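Local atomic coordinates of ribokinase (Giardia lamblia, PDB entry 6WHJ), a protein that probably catalyses the magnesium-dependent transfer of phosphate from ATP to O-5 of D-ribose, giving D-ribose 5-phosphate, as a member of the PfkB carbohydrate kinase family. Residues 143-148 / 182-187; 171-176 / 192-197; 121-126 / 153-158; 8-13 / 63-68. One frame throughout, in Å; residues are numbered along the deposited sequence.

Contact 1 of 4, residues 143-148 / 182-187; sequences MQCEIS and YDFSKI. With EDO (1,2-ethanediol), chain F.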
loop_
_atom_site.group_PDB
_atom_site.type_symbol
_atom_site.label_atom_id
_atom_site.label_comp_id
_atom_site.label_asym_id
_atom_site.label_seq_id
_atom_site.Cartn_x
_atom_site.Cartn_y
_atom_site.Cartn_z
ATOM N N MET B 143 -22.919 9.012 8.849
ATOM C CA MET B 143 -22.138 9.132 7.625
ATOM C C MET B 143 -20.755 9.668 7.964
ATOM O O MET B 143 -20.552 10.302 9.002
ATOM C CB MET B 143 -22.808 10.069 6.611
ATOM C CG MET B 143 -24.200 9.647 6.183
ATOM S SD MET B 143 -24.806 10.595 4.778
ATOM C CE MET B 143 -23.716 10.038 3.465
ATOM N N GLN B 144 -19.803 9.407 7.060
ATOM C CA GLN B 144 -18.430 9.889 7.173
ATOM C C GLN B 144 -18.016 10.600 5.891
ATOM O O GLN B 144 -18.846 11.233 5.233
ATOM C CB GLN B 144 -17.463 8.747 7.468
ATOM C CG GLN B 144 -17.860 7.866 8.626
ATOM C CD GLN B 144 -18.914 6.860 8.248
ATOM O OE1 GLN B 144 -18.990 6.430 7.098
ATOM N NE2 GLN B 144 -19.729 6.466 9.214
ATOM N N CYS B 145 -16.740 10.495 5.518
ATOM C CA CYS B 145 -16.224 11.201 4.348
ATOM C C CYS B 145 -15.433 10.274 3.431
ATOM O O CYS B 145 -14.473 10.708 2.786
ATOM C CB CYS B 145 -15.349 12.376 4.775
ATOM S SG CYS B 145 -16.212 13.680 5.672
ATOM N N GLU B 146 -15.832 9.003 3.327
ATOM C CA GLU B 146 -15.113 8.040 2.502
ATOM C C GLU B 146 -15.957 7.507 1.345
ATOM O O GLU B 146 -15.667 6.427 0.823
ATOM C CB GLU B 146 -14.582 6.892 3.360
ATOM C CG GLU B 146 -13.408 7.267 4.253
ATOM C CD GLU B 146 -12.818 6.077 4.996
ATOM O OE1 GLU B 146 -13.479 5.015 5.042
ATOM O OE2 GLU B 146 -11.698 6.212 5.551
ATOM N N ILE B 147 -17.018 8.223 0.954
ATOM C CA ILE B 147 -17.668 7.999 -0.336
ATOM C C ILE B 147 -17.533 9.292 -1.138
ATOM O O ILE B 147 -16.856 10.230 -0.707
ATOM C CB ILE B 147 -19.143 7.560 -0.200
ATOM C CG1 ILE B 147 -20.000 8.661 0.439
ATOM C CG2 ILE B 147 -19.247 6.247 0.599
ATOM C CD1 ILE B 147 -21.505 8.393 0.372
ATOM N N SER B 148 -18.174 9.364 -2.296
ATOM C CA SER B 148 -17.959 10.502 -3.179
ATOM C C SER B 148 -18.672 11.753 -2.660
ATOM O O SER B 148 -19.753 11.663 -2.070
ATOM C CB SER B 148 -18.456 10.191 -4.583
ATOM O OG SER B 148 -19.752 10.737 -4.790
ATOM N N TYR B 182 -15.278 18.134 0.107
ATOM C CA TYR B 182 -16.595 17.906 0.689
ATOM C C TYR B 182 -17.294 19.223 0.993
ATOM O O TYR B 182 -16.715 20.115 1.625
ATOM C CB TYR B 182 -16.471 17.082 1.967
ATOM C CG TYR B 182 -16.807 15.626 1.797
ATOM C CD1 TYR B 182 -17.631 14.976 2.708
ATOM C CD2 TYR B 182 -16.251 14.881 0.767
ATOM C CE1 TYR B 182 -17.930 13.636 2.576
ATOM C CE2 TYR B 182 -16.544 13.544 0.619
ATOM C CZ TYR B 182 -17.379 12.921 1.532
ATOM O OH TYR B 182 -17.660 11.580 1.393
ATOM N N ASP B 183 -18.554 19.324 0.570
ATOM C CA ASP B 183 -19.407 20.464 0.897
ATOM C C ASP B 183 -19.928 20.255 2.313
ATOM O O ASP B 183 -21.043 19.775 2.540
ATOM C CB ASP B 183 -20.534 20.584 -0.119
ATOM C CG ASP B 183 -21.264 21.913 -0.043
ATOM O OD1 ASP B 183 -21.206 22.572 1.015
ATOM O OD2 ASP B 183 -21.880 22.305 -1.060
ATOM N N PHE B 184 -19.076 20.596 3.289
ATOM C CA PHE B 184 -19.440 20.398 4.691
ATOM C C PHE B 184 -20.590 21.307 5.098
ATOM O O PHE B 184 -21.452 20.911 5.892
ATOM C CB PHE B 184 -18.227 20.642 5.588
ATOM C CG PHE B 184 -17.195 19.570 5.492
ATOM C CD1 PHE B 184 -17.420 18.323 6.052
ATOM C CD2 PHE B 184 -16.012 19.793 4.812
ATOM C CE1 PHE B 184 -16.470 17.317 5.955
ATOM C CE2 PHE B 184 -15.058 18.789 4.707
ATOM C CZ PHE B 184 -15.289 17.546 5.282
ATOM N N SER B 185 -20.641 22.512 4.538
ATOM C CA SER B 185 -21.730 23.417 4.856
ATOM C C SER B 185 -23.073 22.782 4.505
ATOM O O SER B 185 -24.019 22.831 5.302
ATOM C CB SER B 185 -21.514 24.745 4.127
ATOM O OG SER B 185 -22.600 25.631 4.309
ATOM N N LYS B 186 -23.163 22.142 3.334
ATOM C CA LYS B 186 -24.423 21.516 2.945
ATOM C C LYS B 186 -24.729 20.306 3.819
ATOM O O LYS B 186 -25.884 20.099 4.211
ATOM C CB LYS B 186 -24.400 21.124 1.466
ATOM N N ILE B 187 -23.709 19.519 4.172
ATOM C CA ILE B 187 -23.952 18.363 5.037
ATOM C C ILE B 187 -24.390 18.813 6.426
ATOM O O ILE B 187 -25.294 18.221 7.025
ATOM C CB ILE B 187 -22.716 17.451 5.112
ATOM C CG1 ILE B 187 -22.322 16.944 3.720
ATOM C CG2 ILE B 187 -22.984 16.284 6.043
ATOM C CD1 ILE B 187 -20.994 16.178 3.713
HETATM C C1 EDO F . -10.003 4.034 7.271
HETATM O O1 EDO F . -9.640 5.074 6.351
HETATM C C2 EDO F . -9.466 2.691 6.780
HETATM O O2 EDO F . -9.705 2.594 5.370
#
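Tyr182 lays its ring against Cys145 and sends its hydroxyl on to Ile147. Cys145 CB sits over one face of the ring, 4.0 Å from the centroid, as a CH-pi contact. Cys145 SG is anti to its own carbonyl carbon (chi1 -64°), which puts it obliquely near the rim of the same ring, 3.5 Å from Tyr182 CD1. Ile147 O lies at the ring edge, in plane, and accepts a hydrogen bond from Tyr182 OH at 2.6 Å. The hydroxyl approaches that carbonyl from above its plane, 54° out of it. Thr152 of helix 149-165 gives the hydroxyl a second, weak partner. Gln144 O also lies near the ring plane, 3.7 Å from Tyr182 CE1.

The loop held here links strand 140-143 to helix 149-165, a strand-to-helix turn of the PfkB kinase fold. It carries Glu146, a predicted substrate-binding residue whose CB points away from the 182-187 segment. Glu146 OE2 lies a very short, and therefore doubtful, 2.5 Å from O1 of a 1,2-ethanediol that probably comes from the crystallisation liquor. The diol also bonds to Asn16 and Asp18. Glu146 OE1 is bound to Ser14 and to the backbone of Lys44.

Asp183 is the N-cap of the short helix that follows, and its OD1 accepts from Lys186 N at 3.1 Å. Phe184 returns to the loop. Its ring edge meets Cys145 SG, with CE1 3.7 Å away, so the sulfur touches two aromatic rings. Tyr182 CB lies over one face of Phe184, toward the rim. Further along, Ile187 is directed at the loop but packs on Phe173 and Thr152.

Contact 2 of 4, residues 171-176 / 192-197; sequences FVFNPA and DIFCPN
Phe171 to Phe173 pair with Ile193 and Phe194 as neighbouring parallel strands in the buried middle of the large sheet. Val172 is in register with Ile193, and Phe173 with Phe194. Ile193 N donates to Phe171 O, Phe173 N to Ile193 O at 3.0 Å, and Cys195 N to Phe173 O.

Asp192 grips the start of the pair twice. Its OD1 accepts from Phe171 N at 2.6 Å through the anti lone pair, and the bond is nearly straight (167°). Its own N donates to Phe171 O at 2.8 Å, in the carbonyl plane, so that oxygen holds two donors. Lys163 and Lys234 form salt bridges with the Asp192 carboxylate.

The strands belong to a beta-alpha-beta unit, with helix 184-188 as the crossover. That helix packs on the side bearing Phe173 and Phe194. These two rings lie side by side and point the same way, their planes 32° apart. Phe173 CD2 sits at the Phe194 edge, in plane, 3.3 Å from CE1. Pro175 and Phe194 cross obliquely, with Pro175 CG 3.5 Å from Phe194 CZ.

Val172 and Ile193 occupy the other face, where helix 272-287 touches Ile193. Here Val172 CG1 reaches Cys195 SG at 3.8 Å. Beyond the strands, Asn174 CG lies anti to its backbone N (chi1 171°), and ND2 donates to Cys195 O at 2.9 Å. The nearest side-chain atoms of Asn174 and Asp274, the predicted proton acceptor, are about 4 Å apart. Asn197, a predicted ATP-binding residue, caps helix 198-205.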
loop_
_atom_site.group_PDB
_atom_site.type_symbol
_atom_site.label_atom_id
_atom_site.label_comp_id
_atom_site.label_asym_id
_atom_site.label_seq_id
_atom_site.Cartn_x
_atom_site.Cartn_y
_atom_site.Cartn_z
ATOM N N PHE B 171 -29.324 12.771 12.586
ATOM C CA PHE B 171 -28.187 12.572 11.689
ATOM C C PHE B 171 -26.894 12.853 12.461
ATOM O O PHE B 171 -26.650 13.986 12.893
ATOM C CB PHE B 171 -28.330 13.483 10.472
ATOM C CG PHE B 171 -27.205 13.390 9.467
ATOM C CD1 PHE B 171 -26.367 12.288 9.412
ATOM C CD2 PHE B 171 -27.024 14.410 8.535
ATOM C CE1 PHE B 171 -25.350 12.218 8.470
ATOM C CE2 PHE B 171 -26.019 14.344 7.593
ATOM C CZ PHE B 171 -25.177 13.245 7.561
ATOM N N VAL B 172 -26.077 11.813 12.640
ATOM C CA VAL B 172 -24.750 11.919 13.235
ATOM C C VAL B 172 -23.726 11.897 12.107
ATOM O O VAL B 172 -23.630 10.907 11.369
ATOM C CB VAL B 172 -24.480 10.781 14.232
ATOM C CG1 VAL B 172 -23.079 10.952 14.877
ATOM C CG2 VAL B 172 -25.595 10.704 15.279
ATOM N N PHE B 173 -22.963 12.985 11.975
ATOM C CA PHE B 173 -21.954 13.133 10.935
ATOM C C PHE B 173 -20.565 13.167 11.562
ATOM O O PHE B 173 -20.245 14.080 12.330
ATOM C CB PHE B 173 -22.221 14.391 10.106
ATOM C CG PHE B 173 -21.210 14.635 9.007
ATOM C CD1 PHE B 173 -20.794 13.608 8.177
ATOM C CD2 PHE B 173 -20.717 15.910 8.776
ATOM C CE1 PHE B 173 -19.869 13.837 7.161
ATOM C CE2 PHE B 173 -19.803 16.147 7.766
ATOM C CZ PHE B 173 -19.379 15.101 6.951
ATOM N N ASN B 174 -19.734 12.179 11.216
ATOM C CA ASN B 174 -18.337 12.124 11.627
ATOM C C ASN B 174 -17.459 12.511 10.443
ATOM O O ASN B 174 -17.229 11.680 9.554
ATOM C CB ASN B 174 -17.985 10.719 12.127
ATOM C CG ASN B 174 -16.506 10.528 12.355
ATOM O OD1 ASN B 174 -15.956 9.475 12.041
ATOM N ND2 ASN B 174 -15.846 11.552 12.880
ATOM N N PRO B 175 -16.920 13.739 10.386
ATOM C CA PRO B 175 -16.262 14.231 9.156
ATOM C C PRO B 175 -14.851 13.677 8.954
ATOM O O PRO B 175 -13.870 14.420 8.897
ATOM C CB PRO B 175 -16.254 15.748 9.385
ATOM C CG PRO B 175 -16.051 15.858 10.869
ATOM C CD PRO B 175 -16.862 14.735 11.470
ATOM N N ALA B 176 -14.744 12.354 8.792
ATOM C CA ALA B 176 -13.435 11.704 8.749
ATOM C C ALA B 176 -13.252 10.852 7.499
ATOM O O ALA B 176 -14.160 10.107 7.117
ATOM C CB ALA B 176 -13.249 10.823 9.990
ATOM N N ASP B 192 -27.514 16.700 12.833
ATOM C CA ASP B 192 -27.998 16.971 14.171
ATOM C C ASP B 192 -26.873 16.969 15.192
ATOM O O ASP B 192 -26.860 17.816 16.088
ATOM C CB ASP B 192 -29.065 15.946 14.558
ATOM C CG ASP B 192 -30.271 15.992 13.631
ATOM O OD1 ASP B 192 -30.464 15.046 12.828
ATOM O OD2 ASP B 192 -31.009 16.992 13.696
ATOM N N ILE B 193 -25.937 16.029 15.070
ATOM C CA ILE B 193 -24.790 15.893 15.962
ATOM C C ILE B 193 -23.526 15.754 15.124
ATOM O O ILE B 193 -23.389 14.792 14.359
ATOM C CB ILE B 193 -24.943 14.693 16.909
ATOM C CG1 ILE B 193 -26.209 14.851 17.762
ATOM C CG2 ILE B 193 -23.674 14.506 17.749
ATOM C CD1 ILE B 193 -26.595 13.621 18.530
ATOM N N PHE B 194 -22.595 16.694 15.292
ATOM C CA PHE B 194 -21.363 16.761 14.519
ATOM C C PHE B 194 -20.209 16.292 15.401
ATOM O O PHE B 194 -20.082 16.743 16.550
ATOM C CB PHE B 194 -21.154 18.198 14.031
ATOM C CG PHE B 194 -20.059 18.365 13.010
ATOM C CD1 PHE B 194 -20.043 17.607 11.846
ATOM C CD2 PHE B 194 -19.087 19.329 13.183
ATOM C CE1 PHE B 194 -19.057 17.777 10.898
ATOM C CE2 PHE B 194 -18.092 19.502 12.238
ATOM C CZ PHE B 194 -18.080 18.724 11.092
ATOM N N CYS B 195 -19.380 15.379 14.878
ATOM C CA CYS B 195 -18.348 14.699 15.673
ATOM C C CYS B 195 -16.971 14.847 15.036
ATOM O O CYS B 195 -16.392 13.871 14.540
ATOM C CB CYS B 195 -18.681 13.218 15.837
ATOM S SG CYS B 195 -20.284 12.928 16.555
ATOM N N PRO B 196 -16.402 16.043 15.052
ATOM C CA PRO B 196 -15.043 16.212 14.556
ATOM C C PRO B 196 -14.026 15.934 15.651
ATOM O O PRO B 196 -14.317 16.010 16.847
ATOM C CB PRO B 196 -15.020 17.695 14.164
ATOM C CG PRO B 196 -15.859 18.323 15.204
ATOM C CD PRO B 196 -16.974 17.331 15.487
ATOM N N ASN B 197 -12.811 15.607 15.226
ATOM C CA ASN B 197 -11.713 15.679 16.178
ATOM C C ASN B 197 -11.116 17.083 16.087
ATOM O O ASN B 197 -11.618 17.934 15.351
ATOM C CB ASN B 197 -10.729 14.531 15.941
ATOM C CG ASN B 197 -9.971 14.637 14.628
ATOM O OD1 ASN B 197 -9.916 15.688 13.978
ATOM N ND2 ASN B 197 -9.442 13.501 14.192
#

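Contact 3 of 4, residues 121-126 / 153-158; sequences GMLKPS and LLFVEV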
loop_
_atom_site.group_PDB
_atom_site.type_symbol
_atom_site.label_atom_id
_atom_site.label_comp_id
_atom_site.label_asym_id
_atom_site.label_seq_id
_atom_site.Cartn_x
_atom_site.Cartn_y
_atom_site.Cartn_z
ATOM N N GLY B 121 -17.274 4.779 -4.531
ATOM C CA GLY B 121 -17.714 5.889 -5.351
ATOM C C GLY B 121 -19.013 5.650 -6.108
ATOM O O GLY B 121 -19.539 6.604 -6.695
ATOM N N MET B 122 -19.543 4.419 -6.114
ATOM C CA MET B 122 -20.822 4.143 -6.765
ATOM C C MET B 122 -22.014 4.187 -5.816
ATOM O O MET B 122 -23.155 4.062 -6.283
ATOM C CB MET B 122 -20.824 2.772 -7.454
ATOM C CG MET B 122 -20.228 2.750 -8.845
ATOM S SD MET B 122 -18.437 2.796 -8.872
ATOM C CE MET B 122 -18.180 2.498 -10.628
ATOM N N LEU B 123 -21.785 4.325 -4.510
ATOM C CA LEU B 123 -22.863 4.326 -3.521
ATOM C C LEU B 123 -23.630 5.634 -3.656
ATOM O O LEU B 123 -23.162 6.687 -3.225
ATOM C CB LEU B 123 -22.297 4.153 -2.113
ATOM C CG LEU B 123 -23.287 3.982 -0.955
ATOM C CD1 LEU B 123 -24.081 2.724 -1.152
ATOM C CD2 LEU B 123 -22.579 3.931 0.377
ATOM N N LYS B 124 -24.810 5.560 -4.265
ATOM C CA LYS B 124 -25.767 6.637 -4.473
ATOM C C LYS B 124 -27.097 6.165 -3.914
ATOM O O LYS B 124 -27.294 4.963 -3.711
ATOM C CB LYS B 124 -25.993 6.983 -5.957
ATOM C CG LYS B 124 -24.836 7.023 -6.916
ATOM C CD LYS B 124 -25.403 7.330 -8.292
ATOM C CE LYS B 124 -24.381 7.906 -9.235
ATOM N NZ LYS B 124 -23.150 7.071 -9.254
ATOM N N PRO B 125 -28.038 7.081 -3.659
ATOM C CA PRO B 125 -29.389 6.629 -3.295
ATOM C C PRO B 125 -29.986 5.646 -4.290
ATOM O O PRO B 125 -30.551 4.626 -3.877
ATOM C CB PRO B 125 -30.192 7.940 -3.255
ATOM C CG PRO B 125 -29.172 8.978 -2.886
ATOM C CD PRO B 125 -27.899 8.547 -3.568
ATOM N N SER B 126 -29.827 5.900 -5.595
ATOM C CA SER B 126 -30.436 5.040 -6.610
ATOM C C SER B 126 -29.926 3.597 -6.527
ATOM O O SER B 126 -30.627 2.667 -6.945
ATOM C CB SER B 126 -30.213 5.640 -8.003
ATOM O OG SER B 126 -28.862 5.512 -8.428
ATOM N N LEU B 153 -23.994 14.290 -1.018
ATOM C CA LEU B 153 -25.035 15.310 -1.076
ATOM C C LEU B 153 -26.362 14.720 -1.540
ATOM O O LEU B 153 -27.433 15.210 -1.151
ATOM C CB LEU B 153 -24.600 16.467 -1.982
ATOM C CG LEU B 153 -23.399 17.256 -1.453
ATOM C CD1 LEU B 153 -23.130 18.496 -2.265
ATOM C CD2 LEU B 153 -23.565 17.596 0.037
ATOM N N LEU B 154 -26.318 13.685 -2.379
ATOM C CA LEU B 154 -27.556 12.989 -2.704
ATOM C C LEU B 154 -28.114 12.279 -1.476
ATOM O O LEU B 154 -29.325 12.330 -1.228
ATOM C CB LEU B 154 -27.347 12.002 -3.857
ATOM C CG LEU B 154 -26.989 12.550 -5.244
ATOM C CD1 LEU B 154 -26.749 11.411 -6.219
ATOM C CD2 LEU B 154 -28.056 13.491 -5.757
ATOM N N PHE B 155 -27.249 11.630 -0.682
ATOM C CA PHE B 155 -27.744 10.991 0.536
ATOM C C PHE B 155 -28.246 12.014 1.541
ATOM O O PHE B 155 -29.204 11.740 2.268
ATOM C CB PHE B 155 -26.672 10.117 1.190
ATOM C CG PHE B 155 -26.542 8.764 0.570
ATOM C CD1 PHE B 155 -27.581 7.850 0.656
ATOM C CD2 PHE B 155 -25.379 8.399 -0.095
ATOM C CE1 PHE B 155 -27.475 6.608 0.073
ATOM C CE2 PHE B 155 -25.260 7.152 -0.676
ATOM C CZ PHE B 155 -26.305 6.255 -0.589
ATOM N N VAL B 156 -27.604 13.186 1.597
ATOM C CA VAL B 156 -28.070 14.264 2.465
ATOM C C VAL B 156 -29.510 14.632 2.134
ATOM O O VAL B 156 -30.343 14.820 3.031
ATOM C CB VAL B 156 -27.125 15.473 2.356
ATOM C CG1 VAL B 156 -27.818 16.751 2.787
ATOM C CG2 VAL B 156 -25.878 15.240 3.200
ATOM N N GLU B 157 -29.839 14.719 0.843
ATOM C CA GLU B 157 -31.212 15.048 0.478
ATOM C C GLU B 157 -32.180 13.945 0.899
ATOM O O GLU B 157 -33.281 14.233 1.386
ATOM C CB GLU B 157 -31.305 15.327 -1.020
ATOM C CG GLU B 157 -32.719 15.598 -1.486
ATOM C CD GLU B 157 -33.343 16.823 -0.831
ATOM O OE1 GLU B 157 -32.597 17.734 -0.395
ATOM O OE2 GLU B 157 -34.590 16.864 -0.741
ATOM N N VAL B 158 -31.770 12.681 0.784
ATOM C CA VAL B 158 -32.628 11.597 1.249
ATOM C C VAL B 158 -32.897 11.736 2.739
ATOM O O VAL B 158 -34.043 11.613 3.195
ATOM C CB VAL B 158 -31.989 10.236 0.927
ATOM C CG1 VAL B 158 -32.748 9.120 1.616
ATOM C CG2 VAL B 158 -31.961 10.011 -0.579
#
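Pro125 lies flat over the ring of Phe155. Pro125 CD stands almost on the ring normal, 6° off it and 4.0 Å from the centroid, in a CH-pi contact. Phe155 CG is anti to the carbonyl carbon of its residue (chi1 -81°), which brings CG closer than CB to Pro125. Leu123 meets the same ring at its far end. Its side chain crosses that of Phe155 at about a right angle, with Leu123 CG 3.7 Å from Phe155 CE2. Leu123 O lies at the ring edge, near its plane, 3.3 Å from Phe155 CE2. Lys124 C approaches Phe155 CZ obliquely between these two neighbours.

The contact sets the loop between strand 111-116 and helix 131-135 against helix 149-165. In this way it joins the smaller four-stranded sheet, the lid of ribokinases, to the helical layer of the large domain. Leu131 of helix 131-135 and Ile12 of the central sheet also touch Phe155.

Leu154 and Val158, one helical turn apart, meet the rim of the proline at CB, CG and CD. Pro125 and Leu154 cross at about a right angle, with Pro125 CD 3.5 Å from Leu154 CB. Pro125 CG lies 3.8 Å from Val158 CG2. Lys124 CB comes only loosely near Leu154 CD1, at 4.5 Å. Met132 and Leu135 of helix 131-135 pack on Val158.

Contact 4 of 4, residues 8-13 / 63-68; sequences KIVIIG and FFVGAV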
loop_
_atom_site.group_PDB
_atom_site.type_symbol
_atom_site.label_atom_id
_atom_site.label_comp_id
_atom_site.label_asym_id
_atom_site.label_seq_id
_atom_site.Cartn_x
_atom_site.Cartn_y
_atom_site.Cartn_z
ATOM N N LYS B 8 -32.365 0.359 13.877
ATOM C CA LYS B 8 -32.416 1.647 14.551
ATOM C C LYS B 8 -31.205 2.524 14.272
ATOM O O LYS B 8 -31.311 3.745 14.396
ATOM C CB LYS B 8 -32.539 1.453 16.072
ATOM C CG LYS B 8 -33.681 0.555 16.546
ATOM C CD LYS B 8 -34.901 1.355 16.975
ATOM C CE LYS B 8 -35.755 1.775 15.785
ATOM N NZ LYS B 8 -36.657 2.918 16.125
ATOM N N ILE B 9 -30.084 1.939 13.854
ATOM C CA ILE B 9 -28.889 2.675 13.457
ATOM C C ILE B 9 -28.580 2.292 12.019
ATOM O O ILE B 9 -28.378 1.109 11.720
ATOM C CB ILE B 9 -27.684 2.376 14.370
ATOM C CG1 ILE B 9 -28.005 2.708 15.834
ATOM C CG2 ILE B 9 -26.443 3.158 13.906
ATOM C CD1 ILE B 9 -27.012 2.117 16.827
ATOM N N VAL B 10 -28.562 3.283 11.132
ATOM C CA VAL B 10 -28.253 3.089 9.721
ATOM C C VAL B 10 -26.934 3.811 9.452
ATOM O O VAL B 10 -26.818 5.018 9.701
ATOM C CB VAL B 10 -29.387 3.612 8.815
ATOM C CG1 VAL B 10 -29.055 3.418 7.346
ATOM C CG2 VAL B 10 -30.706 2.947 9.152
ATOM N N ILE B 11 -25.936 3.085 8.964
ATOM C CA ILE B 11 -24.627 3.662 8.664
ATOM C C ILE B 11 -24.434 3.614 7.152
ATOM O O ILE B 11 -24.383 2.531 6.557
ATOM C CB ILE B 11 -23.480 2.936 9.390
ATOM C CG1 ILE B 11 -23.718 2.873 10.896
ATOM C CG2 ILE B 11 -22.151 3.604 9.095
ATOM C CD1 ILE B 11 -24.335 1.572 11.348
ATOM N N ILE B 12 -24.351 4.784 6.531
ATOM C CA ILE B 12 -24.155 4.902 5.094
ATOM C C ILE B 12 -22.709 5.329 4.880
ATOM O O ILE B 12 -22.361 6.488 5.136
ATOM C CB ILE B 12 -25.121 5.918 4.472
ATOM C CG1 ILE B 12 -26.564 5.647 4.922
ATOM C CG2 ILE B 12 -25.031 5.862 2.968
ATOM C CD1 ILE B 12 -27.531 6.796 4.617
ATOM N N GLY B 13 -21.867 4.417 4.408
ATOM C CA GLY B 13 -20.483 4.769 4.204
ATOM C C GLY B 13 -19.665 3.682 3.541
ATOM O O GLY B 13 -20.190 2.795 2.868
ATOM N N PHE B 63 -27.523 -1.394 10.822
ATOM C CA PHE B 63 -27.777 -1.631 9.405
ATOM C C PHE B 63 -26.697 -0.896 8.627
ATOM O O PHE B 63 -26.544 0.320 8.780
ATOM C CB PHE B 63 -29.181 -1.144 9.010
ATOM C CG PHE B 63 -29.632 -1.585 7.633
ATOM C CD1 PHE B 63 -30.004 -2.896 7.398
ATOM C CD2 PHE B 63 -29.720 -0.678 6.589
ATOM C CE1 PHE B 63 -30.425 -3.295 6.142
ATOM C CE2 PHE B 63 -30.138 -1.070 5.335
ATOM C CZ PHE B 63 -30.491 -2.382 5.112
ATOM N N PHE B 64 -25.921 -1.625 7.828
ATOM C CA PHE B 64 -24.835 -1.017 7.069
ATOM C C PHE B 64 -25.264 -0.860 5.614
ATOM O O PHE B 64 -25.819 -1.788 5.018
ATOM C CB PHE B 64 -23.548 -1.839 7.168
ATOM C CG PHE B 64 -22.419 -1.299 6.317
ATOM C CD1 PHE B 64 -22.002 0.022 6.455
ATOM C CD2 PHE B 64 -21.752 -2.118 5.407
ATOM C CE1 PHE B 64 -20.973 0.525 5.677
ATOM C CE2 PHE B 64 -20.713 -1.616 4.631
ATOM C CZ PHE B 64 -20.325 -0.296 4.765
ATOM N N VAL B 65 -25.006 0.320 5.055
ATOM C CA VAL B 65 -25.313 0.633 3.668
ATOM C C VAL B 65 -24.004 1.001 2.992
ATOM O O VAL B 65 -23.371 1.995 3.371
ATOM C CB VAL B 65 -26.321 1.785 3.554
ATOM C CG1 VAL B 65 -26.676 2.029 2.088
ATOM C CG2 VAL B 65 -27.553 1.511 4.409
ATOM N N GLY B 66 -23.597 0.205 2.005
ATOM C CA GLY B 66 -22.347 0.435 1.299
ATOM C C GLY B 66 -22.299 -0.345 0.005
ATOM O O GLY B 66 -23.148 -1.194 -0.262
ATOM N N ALA B 67 -21.273 -0.057 -0.797
ATOM C CA ALA B 67 -21.082 -0.691 -2.095
ATOM C C ALA B 67 -19.662 -1.237 -2.207
ATOM O O ALA B 67 -18.698 -0.576 -1.807
ATOM C CB ALA B 67 -21.357 0.280 -3.244
ATOM N N VAL B 68 -19.555 -2.467 -2.718
ATOM C CA VAL B 68 -18.295 -3.162 -2.942
ATOM C C VAL B 68 -18.326 -3.762 -4.347
ATOM O O VAL B 68 -19.371 -3.830 -5.000
ATOM C CB VAL B 68 -18.038 -4.260 -1.891
ATOM C CG1 VAL B 68 -18.006 -3.662 -0.486
ATOM C CG2 VAL B 68 -19.090 -5.380 -2.006
HETATM O O HOH W 1 -19.529 2.018 0.260
#
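Two parallel strands of the central sheet meet here, the N-terminal strand 9-12 and the first part of strand 62-69. Val10 pairs with Phe63, Ile11 with Phe64 and Ile12 with Val65. Their directions differ by 19°, a normal twist. Ile11 N donates to Phe63 O at 2.8 Å, Val65 N to Ile11 O at 2.7 Å, and Gly13 N to Val65 O at 3.0 Å. All three donors lie nearly along the C=O axis of their acceptors. The first bond of the set, Phe63 N to Ile9 O, is weak and bent (119°).

Val10, Ile12, Phe63 and Val65 share one face. Val10 CG1 meets Val65 CG2 at 3.8 Å. Ile12 and Val65 run side by side, with Ile12 CG1 4.1 Å from Val65 CB. Val10 CG1 also lies at the edge of the Phe63 ring, 4.2 Å from Phe63 CD2. Leu131 of helix 131-135 touches Val10, Ile12 and Val65.

Ile11 and Phe64 point to the opposite face, under helix 44-55. The Phe64 ring turns back over its own strand, and Gly66 N sits 4.2 Å above the ring centre.

Beyond Gly13 the two segments part, and a water bridges them. It lies 2.8 Å from Gly13 O and accepts from Ala67 N. The N-terminal strand thus lies inside the sheet, with helices on both faces, as in the alpha/beta/alpha fold of the ribokinase family.

Contacts 1, 2 and 4 all involve the large sheet or the loops that leave its strands. Contacts 1 and 2 are joined directly, their centres 10 Å apart. Met143 O lies 3.0 Å from Asn174 N, and Cys145 N 3.1 Å from Ala176 O, both probable hydrogen bonds. Contact 3 packs against contact 4 through Leu123 CD2, 3.6 Å from Gly66 CA. It meets contact 1 where Met143 CE lies 3.7 Å from Phe155 CB. Contacts 2 and 4 do not touch; their centres are 16 Å apart. Glu146 of contact 1 and Asn197 of contact 2 belong to the predicted ribose and ATP sites. The ethanediol bonds to Asn16 and Asp18 of the same predicted ribose pocket.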